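Local coordinates for ABC sugar transporter, periplasmic sugar binding protein (Legionella pneumophila subsp. pneumophila, PDB 3ROT) that probably binds a carbohydrate in the periplasm, as the soluble receptor of an ABC sugar transporter, at residues T68-D72 against A91-K97. Residues are numbered along the deposited sequence; the frame is centred on the assembly and turned at random.
Sequences TIPSD and AVDTRPK
OD1 of D72 accepts the backbone N-H of K97, with OD1 2.9 Å from N. The 175° angle at the hydrogen makes the bond nearly straight; on the acceptor side the N-H comes in nearly along the C-O axis of OD1. The same OD1 also rests against K97 CG, 3.3 Å away; a chi1 of 69° sets CG between the backbone N and carbonyl carbon of K97 and brings it against the carboxylate. The K97 chain then crosses D72 at about a right angle and bends at chi3. NZ stops 4.7 Å from OD2, beyond salt-bridge contact, although opposite charges this close probably still attract.

The other direct hydrogen bond runs from I69 N to T94 O at 3.0 Å. It is more bent, and its donor sits 46° above the carbonyl plane. Between the two bonds I69 packs on P96, CB of I69 meeting CD of P96 at 3.7 Å. CD1 of I69 touches that ring carbon too and, separately, the methyl of A91. T94 CG2 lies against P70 CA. T68 CA approaches V92 O at 3.2 Å in a CA-H...O contact, and T68 CG2 runs beside D93 CB.

Two polar side chains have partners beyond the two segments. T68 OG1 is hydrogen-bonded to H11 and Q50, whereas D93 OD2 takes T94 OG1 at 2.8 Å, from above the carboxylate plane, and also binds a glycerol, probably from the crystallisation liquor. Joined here are the loops leaving adjacent parallel strands 64-67 and 89-92. In periplasmic sugar-binding proteins, such loops at the C-terminal ends of the sheet strands line the interdomain cleft; the glycerol at D93 is consistent with a sugar pocket there.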
loop_
_atom_site.group_PDB
_atom_site.type_symbol
_atom_site.label_atom_id
_atom_site.label_comp_id
_atom_site.label_asym_id
_atom_site.label_seq_id
_atom_site.Cartn_x
_atom_site.Cartn_y
_atom_site.Cartn_z
ATOM N N THR A 68 -4.207 17.164 9.797
ATOM C CA THR A 68 -5.178 16.249 10.364
ATOM C C THR A 68 -4.878 16.303 11.866
ATOM O O THR A 68 -3.776 16.666 12.266
ATOM C CB THR A 68 -4.971 14.806 9.847
ATOM O OG1 THR A 68 -3.730 14.296 10.342
ATOM C CG2 THR A 68 -4.933 14.778 8.325
ATOM N N ILE A 69 -5.858 15.972 12.697
ATOM C CA ILE A 69 -5.656 15.991 14.135
ATOM C C ILE A 69 -6.355 14.743 14.670
ATOM O O ILE A 69 -7.455 14.823 15.222
ATOM C CB ILE A 69 -6.261 17.277 14.760
ATOM C CG1 ILE A 69 -5.828 18.502 13.944
ATOM C CG2 ILE A 69 -5.802 17.420 16.220
ATOM C CD1 ILE A 69 -6.368 19.851 14.458
ATOM N N PRO A 70 -5.720 13.563 14.492
ATOM C CA PRO A 70 -6.227 12.253 14.921
ATOM C C PRO A 70 -6.093 11.921 16.404
ATOM O O PRO A 70 -6.315 10.780 16.797
ATOM C CB PRO A 70 -5.435 11.286 14.058
ATOM C CG PRO A 70 -4.097 11.931 14.028
ATOM C CD PRO A 70 -4.427 13.407 13.798
ATOM N N SER A 71 -5.724 12.905 17.219
ATOM C CA SER A 71 -5.567 12.695 18.656
ATOM C C SER A 71 -6.076 13.905 19.435
ATOM O O SER A 71 -5.892 15.048 19.009
ATOM C CB SER A 71 -4.097 12.452 19.000
ATOM O OG SER A 71 -3.902 12.341 20.401
ATOM N N ASP A 72 -6.712 13.652 20.575
ATOM C CA ASP A 72 -7.229 14.735 21.401
ATOM C C ASP A 72 -6.147 15.344 22.294
ATOM O O ASP A 72 -6.351 16.415 22.864
ATOM C CB ASP A 72 -8.385 14.245 22.287
ATOM C CG ASP A 72 -9.671 14.019 21.512
ATOM O OD1 ASP A 72 -10.142 14.959 20.834
ATOM O OD2 ASP A 72 -10.223 12.901 21.592
ATOM N N ALA A 91 -8.024 22.427 10.114
ATOM C CA ALA A 91 -8.058 20.991 10.349
ATOM C C ALA A 91 -8.739 20.313 9.162
ATOM O O ALA A 91 -9.771 20.776 8.682
ATOM C CB ALA A 91 -8.819 20.677 11.640
ATOM N N VAL A 92 -8.142 19.226 8.687
ATOM C CA VAL A 92 -8.703 18.477 7.579
ATOM C C VAL A 92 -8.751 16.987 7.901
ATOM O O VAL A 92 -7.914 16.474 8.659
ATOM C CB VAL A 92 -7.879 18.685 6.286
ATOM C CG1 VAL A 92 -7.859 20.153 5.914
ATOM C CG2 VAL A 92 -6.466 18.171 6.488
ATOM N N ASP A 93 -9.751 16.314 7.339
ATOM C CA ASP A 93 -9.948 14.876 7.495
ATOM C C ASP A 93 -10.396 14.443 8.883
ATOM O O ASP A 93 -11.419 13.796 9.025
ATOM C CB ASP A 93 -8.667 14.132 7.108
ATOM C CG ASP A 93 -8.786 12.628 7.289
ATOM O OD1 ASP A 93 -9.484 11.975 6.481
ATOM O OD2 ASP A 93 -8.179 12.109 8.245
ATOM N N THR A 94 -9.624 14.795 9.903
ATOM C CA THR A 94 -9.962 14.420 11.271
ATOM C C THR A 94 -9.760 15.619 12.172
ATOM O O THR A 94 -8.781 16.358 12.026
ATOM C CB THR A 94 -9.055 13.285 11.809
ATOM O OG1 THR A 94 -9.044 12.192 10.885
ATOM C CG2 THR A 94 -9.569 12.795 13.170
ATOM N N ARG A 95 -10.682 15.803 13.109
ATOM C CA ARG A 95 -10.587 16.919 14.037
ATOM C C ARG A 95 -10.763 16.464 15.479
ATOM O O ARG A 95 -11.379 15.432 15.741
ATOM C CB ARG A 95 -11.646 17.969 13.716
ATOM C CG ARG A 95 -13.068 17.487 13.901
ATOM C CD ARG A 95 -13.992 18.670 14.015
ATOM N NE ARG A 95 -15.364 18.359 13.639
ATOM C CZ ARG A 95 -16.304 19.285 13.446
ATOM N NH1 ARG A 95 -16.008 20.572 13.602
ATOM N NH2 ARG A 95 -17.534 18.932 13.084
ATOM N N PRO A 96 -10.227 17.240 16.435
ATOM C CA PRO A 96 -10.321 16.930 17.863
ATOM C C PRO A 96 -11.711 17.260 18.405
ATOM O O PRO A 96 -12.472 17.991 17.777
ATOM C CB PRO A 96 -9.243 17.819 18.469
ATOM C CG PRO A 96 -9.361 19.060 17.634
ATOM C CD PRO A 96 -9.478 18.491 16.220
ATOM N N LYS A 97 -12.040 16.738 19.578
ATOM C CA LYS A 97 -13.350 17.011 20.161
ATOM C C LYS A 97 -13.435 18.410 20.792
ATOM O O LYS A 97 -14.478 19.060 20.743
ATOM C CB LYS A 97 -13.698 15.951 21.218
ATOM C CG LYS A 97 -12.852 16.027 22.479
ATOM C CD LYS A 97 -13.454 15.214 23.626
ATOM C CE LYS A 97 -13.412 13.712 23.349
ATOM N NZ LYS A 97 -13.977 12.900 24.477
#